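Local coordinates for protein acyl-coenzyme A oxidase acox-1.2 (Caenorhabditis elegans, PDB 5K3J) that catalyses the FAD-dependent desaturation of ascaroside-CoA pheromone precursors with five-carbon omega side chains, the first step of their peroxisomal beta-oxidation, at residues G399-R404 against V420-A425; A415-V420 against Q614-L619. All coordinates share one frame; numbering follows the deposited sequence.

Contact 1 (G399-R404 against V420-A425); sequences GIEQAR and VVYGIA. With ATP (adenosine-5'-triphosphate), chain H.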
ATOM      1  N   GLY A 399       3.657   6.924   4.321  1.00 33.32           N
ATOM      2  CA  GLY A 399       2.946   7.966   5.036  1.00 29.91           C
ATOM      3  C   GLY A 399       1.443   7.877   4.868  1.00 30.50           C
ATOM      4  O   GLY A 399       0.696   7.997   5.838  1.00 36.97           O
ATOM      5  N   ILE A 400       1.000   7.653   3.636  1.00 34.00           N
ATOM      6  CA  ILE A 400      -0.427   7.659   3.319  1.00 30.76           C
ATOM      7  C   ILE A 400      -1.151   6.441   3.902  1.00 28.34           C
ATOM      8  O   ILE A 400      -2.284   6.559   4.374  1.00 31.96           O
ATOM      9  CB  ILE A 400      -0.642   7.747   1.789  1.00 26.68           C
ATOM     10  CG1 ILE A 400      -0.383   9.183   1.320  1.00 26.09           C
ATOM     11  CG2 ILE A 400      -2.054   7.320   1.391  1.00 26.72           C
ATOM     12  CD1 ILE A 400      -0.313   9.342  -0.178  1.00 27.88           C
ATOM     13  N   GLU A 401      -0.501   5.280   3.888  1.00 28.46           N
ATOM     14  CA  GLU A 401      -1.054   4.100   4.554  1.00 28.13           C
ATOM     15  C   GLU A 401      -1.201   4.339   6.055  1.00 30.93           C
ATOM     16  O   GLU A 401      -2.208   3.955   6.656  1.00 32.29           O
ATOM     17  CB  GLU A 401      -0.180   2.867   4.313  1.00 25.90           C
ATOM     18  CG  GLU A 401      -0.507   2.103   3.041  1.00 22.72           C
ATOM     19  CD  GLU A 401      -1.961   1.657   2.981  1.00 23.04           C
ATOM     20  OE1 GLU A 401      -2.223   0.436   3.082  1.00 20.47           O
ATOM     21  OE2 GLU A 401      -2.843   2.532   2.831  1.00 22.88           O
ATOM     22  N   GLN A 402      -0.185   4.961   6.652  1.00 32.77           N
ATOM     23  CA  GLN A 402      -0.204   5.311   8.070  1.00 30.35           C
ATOM     24  C   GLN A 402      -1.381   6.232   8.357  1.00 28.50           C
ATOM     25  O   GLN A 402      -2.034   6.128   9.393  1.00 29.00           O
ATOM     26  CB  GLN A 402       1.118   5.976   8.482  1.00 30.52           C
ATOM     27  CG  GLN A 402       2.278   5.007   8.625  1.00 27.98           C
ATOM     28  CD  GLN A 402       2.046   4.009   9.740  1.00 29.08           C
ATOM     29  OE1 GLN A 402       1.410   4.328  10.746  1.00 26.83           O
ATOM     30  NE2 GLN A 402       2.546   2.790   9.565  1.00 29.64           N
ATOM     31  N   ALA A 403      -1.659   7.118   7.411  1.00 35.72           N
ATOM     32  CA  ALA A 403      -2.766   8.054   7.534  1.00 39.29           C
ATOM     33  C   ALA A 403      -4.107   7.323   7.545  1.00 39.16           C
ATOM     34  O   ALA A 403      -5.016   7.690   8.289  1.00 42.66           O
ATOM     35  CB  ALA A 403      -2.724   9.071   6.404  1.00 41.60           C
ATOM     36  N   ARG A 404      -4.219   6.288   6.718  1.00 29.92           N
ATOM     37  CA  ARG A 404      -5.445   5.506   6.616  1.00 28.29           C
ATOM     38  C   ARG A 404      -5.699   4.673   7.861  1.00 25.76           C
ATOM     39  O   ARG A 404      -6.768   4.754   8.463  1.00 23.26           O
ATOM     40  CB  ARG A 404      -5.395   4.592   5.386  1.00 30.18           C
ATOM     41  CG  ARG A 404      -6.575   3.638   5.289  1.00 28.66           C
ATOM     42  CD  ARG A 404      -6.421   2.652   4.140  1.00 26.48           C
ATOM     43  NE  ARG A 404      -5.192   1.866   4.243  1.00 25.43           N
ATOM     44  CZ  ARG A 404      -5.076   0.748   4.954  1.00 27.75           C
ATOM     45  NH1 ARG A 404      -6.117   0.274   5.628  1.00 28.43           N
ATOM     46  NH2 ARG A 404      -3.920   0.097   4.993  1.00 28.75           N
ATOM     47  N   VAL A 420      -7.902   5.364  -2.058  1.00 22.18           N
ATOM     48  CA  VAL A 420      -7.836   5.930  -3.405  1.00 22.96           C
ATOM     49  C   VAL A 420      -6.550   6.723  -3.593  1.00 24.55           C
ATOM     50  O   VAL A 420      -5.774   6.457  -4.518  1.00 30.90           O
ATOM     51  CB  VAL A 420      -9.023   6.861  -3.701  1.00 22.12           C
ATOM     52  CG1 VAL A 420      -8.775   7.652  -4.991  1.00 24.21           C
ATOM     53  CG2 VAL A 420     -10.323   6.076  -3.768  1.00 20.85           C
ATOM     54  N   VAL A 421      -6.351   7.700  -2.713  1.00 24.93           N
ATOM     55  CA  VAL A 421      -5.157   8.528  -2.692  1.00 23.10           C
ATOM     56  C   VAL A 421      -3.898   7.684  -2.639  1.00 21.79           C
ATOM     57  O   VAL A 421      -2.887   8.020  -3.262  1.00 23.31           O
ATOM     58  CB  VAL A 421      -5.181   9.495  -1.489  1.00 22.16           C
ATOM     59  CG1 VAL A 421      -3.905  10.327  -1.439  1.00 21.51           C
ATOM     60  CG2 VAL A 421      -6.403  10.389  -1.562  1.00 21.45           C
ATOM     61  N   TYR A 422      -3.958   6.581  -1.906  1.00 19.96           N
ATOM     62  CA  TYR A 422      -2.811   5.695  -1.860  1.00 20.99           C
ATOM     63  C   TYR A 422      -2.611   5.054  -3.225  1.00 19.35           C
ATOM     64  O   TYR A 422      -1.521   5.122  -3.792  1.00 18.80           O
ATOM     65  CB  TYR A 422      -2.966   4.603  -0.813  1.00 22.39           C
ATOM     66  CG  TYR A 422      -1.808   3.644  -0.848  1.00 22.88           C
ATOM     67  CD1 TYR A 422      -0.568   4.020  -0.353  1.00 23.57           C
ATOM     68  CD2 TYR A 422      -1.934   2.390  -1.427  1.00 22.24           C
ATOM     69  CE1 TYR A 422       0.511   3.167  -0.410  1.00 23.89           C
ATOM     70  CE2 TYR A 422      -0.859   1.525  -1.487  1.00 23.58           C
ATOM     71  CZ  TYR A 422       0.364   1.922  -0.976  1.00 23.96           C
ATOM     72  OH  TYR A 422       1.452   1.084  -1.022  1.00 26.94           O
ATOM     73  N   GLY A 423      -3.670   4.443  -3.757  1.00 26.75           N
ATOM     74  CA  GLY A 423      -3.606   3.773  -5.049  1.00 27.22           C
ATOM     75  C   GLY A 423      -3.099   4.667  -6.165  1.00 28.61           C
ATOM     76  O   GLY A 423      -2.305   4.244  -7.002  1.00 28.71           O
ATOM     77  N   ILE A 424      -3.558   5.913  -6.170  1.00 27.62           N
ATOM     78  CA  ILE A 424      -3.159   6.884  -7.184  1.00 29.65           C
ATOM     79  C   ILE A 424      -1.670   7.240  -7.098  1.00 31.22           C
ATOM     80  O   ILE A 424      -0.919   7.046  -8.057  1.00 32.41           O
ATOM     81  CB  ILE A 424      -3.997   8.179  -7.071  1.00 30.68           C
ATOM     82  CG1 ILE A 424      -5.417   7.947  -7.590  1.00 33.41           C
ATOM     83  CG2 ILE A 424      -3.347   9.311  -7.841  1.00 30.78           C
ATOM     84  CD1 ILE A 424      -5.470   7.522  -9.042  1.00 35.15           C
ATOM     85  N   ALA A 425      -1.248   7.742  -5.943  1.00 36.22           N
ATOM     86  CA  ALA A 425       0.103   8.266  -5.778  1.00 34.95           C
ATOM     87  C   ALA A 425       1.182   7.188  -5.837  1.00 33.21           C
ATOM     88  O   ALA A 425       2.262   7.421  -6.379  1.00 32.32           O
ATOM     89  CB  ALA A 425       0.202   9.023  -4.469  1.00 36.59           C
TER
HETATM   90  PG  ATP H 703      11.795   0.391  14.337  1.00 67.78           P
HETATM   91  O1G ATP H 703      13.283   0.493  14.110  1.00 60.25           O
HETATM   92  O2G ATP H 703      11.346   0.863  15.700  1.00 64.08           O
HETATM   93  O3G ATP H 703      11.166  -0.907  13.886  1.00 67.22           O
HETATM   94  PB  ATP H 703      11.663   3.029  13.429  1.00 76.92           P
HETATM   95  O1B ATP H 703      11.908   3.507  12.017  1.00 71.72           O
HETATM   96  O2B ATP H 703      12.770   3.125  14.451  1.00 79.95           O
HETATM   97  O3B ATP H 703      11.162   1.502  13.363  1.00 68.40           O
HETATM   98  PA  ATP H 703       8.910   3.248  14.172  1.00 67.53           P
HETATM   99  O1A ATP H 703       8.931   1.802  14.596  1.00 66.59           O
HETATM  100  O2A ATP H 703       8.106   4.224  14.995  1.00 65.49           O
HETATM  101  O3A ATP H 703      10.393   3.855  13.984  1.00 71.01           O
HETATM  102  O5' ATP H 703       8.344   3.307  12.667  1.00 65.97           O
HETATM  103  C5' ATP H 703       7.857   4.539  12.144  1.00 59.28           C
HETATM  104  C4' ATP H 703       6.511   4.298  11.482  1.00 52.87           C
HETATM  105  O4' ATP H 703       6.305   2.898  11.277  1.00 49.09           O
HETATM  106  C3' ATP H 703       5.390   4.791  12.381  1.00 52.23           C
HETATM  107  O3' ATP H 703       4.531   5.663  11.643  1.00 55.26           O
HETATM  108  C2' ATP H 703       4.609   3.556  12.766  1.00 48.08           C
HETATM  109  O2' ATP H 703       3.207   3.827  12.734  1.00 46.23           O
HETATM  110  C1' ATP H 703       4.985   2.546  11.696  1.00 48.54           C
HETATM  111  N9  ATP H 703       4.895   1.141  12.180  1.00 47.22           N
HETATM  112  C8  ATP H 703       5.875   0.411  12.752  1.00 50.06           C
HETATM  113  N7  ATP H 703       5.436  -0.837  13.058  1.00 49.39           N
HETATM  114  C5  ATP H 703       4.150  -0.922  12.675  1.00 46.81           C
HETATM  115  C6  ATP H 703       3.092  -1.962  12.706  1.00 43.52           C
HETATM  116  N6  ATP H 703       3.324  -3.193  13.221  1.00 42.09           N
HETATM  117  N1  ATP H 703       1.882  -1.641  12.200  1.00 42.91           N
HETATM  118  C2  ATP H 703       1.634  -0.423  11.685  1.00 41.33           C
HETATM  119  N3  ATP H 703       2.545   0.566  11.624  1.00 44.55           N
HETATM  120  C4  ATP H 703       3.801   0.382  12.094  1.00 44.97           C
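Ile400 and Tyr422 meet where two antiparallel helix segments come nearest, their CA atoms 6.0 Å apart. The two branches of Ile400 divide the work. CG2, anti to the backbone N, lies at the edge of the Tyr422 ring and rests on its root, 3.6 Å from Tyr422 CB. CG1 carries CD1 the other way, to 3.9 Å from Val421 CG1 and, more loosely, to Ala425 CB.

Glu401 covers one face of the same ring. Its chi1 of -87° puts CG over the aromatic face in a CH-pi contact, 4.0 Å from the centroid of the Tyr422 ring and offset toward the rim, and the bend at chi2 turns the carboxylate toward Arg404, whose guanidinium grips it side-on. Arg404 NE reaches Glu401 OE2 at 2.8 Å in a nearly straight bond, in the guanidinium plane and on the syn side but well out of the carboxylate plane, while Arg404 NH2 takes Glu401 OE1 from above that plane. Glu401 OE1 also bonds Tyr422 OH of the second subunit, and Tyr422 OH here bonds Glu401 of that subunit, so this reciprocal pair ties the packing to the dimer interface.

On another side of the 399-404 helix, Gln402 holds the ATP with both ends of its amide. Gln402 OE1 accepts from ATP O2' at 2.7 Å, and Gln402 NE2 donates to ATP N3 at 3.0 Å; Arg341 also bonds OE1. Arg525, Arg528 and Tyr573 of the second subunit complete this shared site.

The segments run at 170° with axes 9.5 Å apart, helix 379-405 packing against the short helix 418-426 inside the all-helical C-alpha1 domain. Helix 287-315 borders both, with Leu304 and Ala307 against Ile400 and Phe303 against Ala425.

Contact 2 (A415-V420 against Q614-L619); sequences ASYISV and QLRSVL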
ATOM      1  N   ALA A 415     -15.150   5.724   2.448  1.00 24.09           N
ATOM      2  CA  ALA A 415     -15.642   6.977   3.009  1.00 26.11           C
ATOM      3  C   ALA A 415     -14.490   7.795   3.583  1.00 26.45           C
ATOM      4  O   ALA A 415     -14.652   8.973   3.911  1.00 27.24           O
ATOM      5  CB  ALA A 415     -16.685   6.704   4.072  1.00 27.33           C
ATOM      6  N   SER A 416     -13.331   7.153   3.704  1.00 35.89           N
ATOM      7  CA  SER A 416     -12.104   7.810   4.136  1.00 35.48           C
ATOM      8  C   SER A 416     -11.342   8.356   2.928  1.00 36.36           C
ATOM      9  O   SER A 416     -10.690   9.398   3.014  1.00 40.29           O
ATOM     10  CB  SER A 416     -11.223   6.834   4.914  1.00 35.05           C
ATOM     11  OG  SER A 416     -10.550   5.954   4.030  1.00 35.19           O
ATOM     12  N   TYR A 417     -11.423   7.616   1.817  1.00 25.21           N
ATOM     13  CA  TYR A 417     -10.863   7.989   0.509  1.00 24.57           C
ATOM     14  C   TYR A 417      -9.333   7.904   0.456  1.00 23.02           C
ATOM     15  O   TYR A 417      -8.728   8.127  -0.595  1.00 23.21           O
ATOM     16  CB  TYR A 417     -11.325   9.397   0.110  1.00 26.65           C
ATOM     17  CG  TYR A 417     -11.204   9.693  -1.369  1.00 29.11           C
ATOM     18  CD1 TYR A 417     -12.116   9.167  -2.278  1.00 27.77           C
ATOM     19  CD2 TYR A 417     -10.185  10.503  -1.858  1.00 31.59           C
ATOM     20  CE1 TYR A 417     -12.010   9.431  -3.628  1.00 27.57           C
ATOM     21  CE2 TYR A 417     -10.074  10.769  -3.209  1.00 30.41           C
ATOM     22  CZ  TYR A 417     -10.989  10.232  -4.086  1.00 28.27           C
ATOM     23  OH  TYR A 417     -10.884  10.495  -5.431  1.00 29.46           O
ATOM     24  N   ILE A 418      -8.716   7.548   1.577  1.00 22.06           N
ATOM     25  CA  ILE A 418      -7.261   7.496   1.677  1.00 21.75           C
ATOM     26  C   ILE A 418      -6.691   6.325   0.871  1.00 22.30           C
ATOM     27  O   ILE A 418      -5.552   6.372   0.404  1.00 22.97           O
ATOM     28  CB  ILE A 418      -6.825   7.402   3.149  1.00 22.24           C
ATOM     29  CG1 ILE A 418      -7.468   8.539   3.952  1.00 22.25           C
ATOM     30  CG2 ILE A 418      -5.312   7.455   3.265  1.00 22.09           C
ATOM     31  CD1 ILE A 418      -7.219   8.467   5.430  1.00 23.94           C
ATOM     32  N   SER A 419      -7.499   5.285   0.690  1.00 23.34           N
ATOM     33  CA  SER A 419      -7.095   4.140  -0.121  1.00 22.04           C
ATOM     34  C   SER A 419      -6.963   4.545  -1.587  1.00 21.52           C
ATOM     35  O   SER A 419      -6.031   4.125  -2.274  1.00 21.81           O
ATOM     36  CB  SER A 419      -8.092   2.992   0.023  1.00 24.46           C
ATOM     37  OG  SER A 419      -9.357   3.338  -0.505  1.00 27.75           O
ATOM     38  N   VAL A 420      -7.902   5.364  -2.058  1.00 22.18           N
ATOM     39  CA  VAL A 420      -7.836   5.930  -3.405  1.00 22.96           C
ATOM     40  C   VAL A 420      -6.550   6.723  -3.593  1.00 24.55           C
ATOM     41  O   VAL A 420      -5.774   6.457  -4.518  1.00 30.90           O
ATOM     42  CB  VAL A 420      -9.023   6.861  -3.701  1.00 22.12           C
ATOM     43  CG1 VAL A 420      -8.775   7.652  -4.991  1.00 24.21           C
ATOM     44  CG2 VAL A 420     -10.323   6.076  -3.768  1.00 20.85           C
ATOM     45  N   GLN A 614     -12.582  18.625  -3.396  1.00 34.33           N
ATOM     46  CA  GLN A 614     -11.348  17.932  -3.749  1.00 33.36           C
ATOM     47  C   GLN A 614     -11.054  16.789  -2.782  1.00 31.54           C
ATOM     48  O   GLN A 614     -10.591  15.726  -3.192  1.00 30.83           O
ATOM     49  CB  GLN A 614     -10.167  18.904  -3.774  1.00 35.01           C
ATOM     50  CG  GLN A 614      -8.818  18.229  -3.992  1.00 35.28           C
ATOM     51  CD  GLN A 614      -7.682  19.221  -4.128  1.00 34.05           C
ATOM     52  OE1 GLN A 614      -7.912  20.417  -4.304  1.00 34.11           O
ATOM     53  NE2 GLN A 614      -6.446  18.731  -4.046  1.00 34.34           N
ATOM     54  N   LEU A 615     -11.329  17.009  -1.499  1.00 24.21           N
ATOM     55  CA  LEU A 615     -10.988  16.031  -0.471  1.00 23.42           C
ATOM     56  C   LEU A 615     -11.743  14.718  -0.667  1.00 21.47           C
ATOM     57  O   LEU A 615     -11.179  13.645  -0.459  1.00 19.99           O
ATOM     58  CB  LEU A 615     -11.272  16.590   0.922  1.00 23.54           C
ATOM     59  CG  LEU A 615     -10.501  15.920   2.064  1.00 24.77           C
ATOM     60  CD1 LEU A 615      -9.048  16.369   2.063  1.00 25.45           C
ATOM     61  CD2 LEU A 615     -11.149  16.219   3.392  1.00 23.61           C
ATOM     62  N   ARG A 616     -13.015  14.817  -1.060  1.00 21.38           N
ATOM     63  CA  ARG A 616     -13.858  13.657  -1.372  1.00 22.58           C
ATOM     64  C   ARG A 616     -13.819  12.596  -0.276  1.00 24.39           C
ATOM     65  O   ARG A 616     -13.838  11.393  -0.551  1.00 25.98           O
ATOM     66  CB  ARG A 616     -13.444  13.051  -2.714  1.00 22.81           C
ATOM     67  CG  ARG A 616     -13.595  14.021  -3.871  1.00 21.12           C
ATOM     68  CD  ARG A 616     -13.401  13.359  -5.224  1.00 20.06           C
ATOM     69  NE  ARG A 616     -14.072  14.108  -6.283  1.00 19.90           N
ATOM     70  CZ  ARG A 616     -13.579  15.199  -6.862  1.00 20.05           C
ATOM     71  NH1 ARG A 616     -12.397  15.684  -6.495  1.00 19.19           N
ATOM     72  NH2 ARG A 616     -14.273  15.810  -7.813  1.00 22.08           N
ATOM     73  N   SER A 617     -13.771  13.063   0.968  1.00 23.16           N
ATOM     74  CA  SER A 617     -13.658  12.192   2.128  1.00 25.94           C
ATOM     75  C   SER A 617     -14.673  12.565   3.204  1.00 28.10           C
ATOM     76  O   SER A 617     -14.805  13.734   3.574  1.00 31.37           O
ATOM     77  CB  SER A 617     -12.245  12.261   2.704  1.00 27.10           C
ATOM     78  OG  SER A 617     -12.194  11.728   4.018  1.00 31.21           O
ATOM     79  N   VAL A 618     -15.388  11.561   3.702  1.00 28.39           N
ATOM     80  CA  VAL A 618     -16.367  11.757   4.766  1.00 28.94           C
ATOM     81  C   VAL A 618     -15.668  11.916   6.111  1.00 28.78           C
ATOM     82  O   VAL A 618     -16.035  12.776   6.911  1.00 30.62           O
ATOM     83  CB  VAL A 618     -17.365  10.579   4.847  1.00 29.76           C
ATOM     84  CG1 VAL A 618     -18.393  10.817   5.949  1.00 30.47           C
ATOM     85  CG2 VAL A 618     -18.052  10.363   3.506  1.00 29.90           C
ATOM     86  N   LEU A 619     -14.659  11.083   6.357  1.00 37.50           N
ATOM     87  CA  LEU A 619     -13.912  11.146   7.608  1.00 38.20           C
ATOM     88  C   LEU A 619     -13.147  12.461   7.733  1.00 39.03           C
ATOM     89  O   LEU A 619     -12.835  12.903   8.839  1.00 42.90           O
ATOM     90  CB  LEU A 619     -12.933   9.971   7.725  1.00 33.22           C
ATOM     91  CG  LEU A 619     -13.455   8.529   7.736  1.00 31.62           C
ATOM     92  CD1 LEU A 619     -12.426   7.582   8.354  1.00 30.15           C
ATOM     93  CD2 LEU A 619     -14.792   8.416   8.453  1.00 31.87           C
TER
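Tyr417 lays its ring against Arg616, the two side chains running side by side and pointing the same way. Tyr417 CG is anti to the backbone N (chi1 -161°), and the ring it carries is sandwiched: Arg616 CB sits over the centre of one face, 3.9 Å from the centroid of the Tyr417 ring in a CH-pi contact, and CB of Val420 covers the opposite face. The Arg616 chain runs on extended from CG to NE, and on the way CD passes the phenol end, 3.8 Å from Tyr417 OH, before the guanidinium goes on to a salt bridge with Asp57. The hydroxyl itself bonds Glu107.

Both residues stand at helix ends. Tyr417 holds the N-cap position of helix 418-426, with a positive phi of 72°, and Arg616, also with positive phi, is where the chain leaves helix 612-615. The contact thus joins a helix start in the C-alpha1 domain to a helix exit in the C-terminal helical domain of the acyl-CoA oxidase fold.

Beyond the ring the loops are tied through backbone carbonyls. Ala415 O accepts twice, from Val618 N at 2.7 Å and from Leu619 N at 3.2 Å, the second bond being the straighter at its N-H. Ser617 OG donates to Ser416 O at 2.9 Å from above the carbonyl plane, and it is also hydrogen-bonded to Gly620 N.

Small apolar contacts flank these bonds. The methyl of Ala415 meets Val618 CG2 at 3.9 Å. Ser416 turns its hydroxyl back to Gly411 O and Ser413 O in its own loop, while its CB is met by Leu619 CD1 at 3.7 Å. Trp633 of helix 626-636 packs on both Ala415 and Val618.

In the fold
The two contacts lie on helix 418-426, their centres 10 Å apart, and share Val420: contact 2 uses the loop leading into this helix and its first turn, contact 1 the turns from Val420 on. Ile418, on that first turn, bridges them by packing on Ile400 and Arg404. Along the chain the segments alternate, 399-404 before 415-420, then 420-425, and last 614-619. One short helix is therefore held along its side by helix 379-405 within the C-alpha1 domain and at its start by a loop from nearly 200 residues later. Contact 1 reaches ATP through Gln402, whereas the side chain of Leu619 in contact 2 is about 9 Å from a bound FAD.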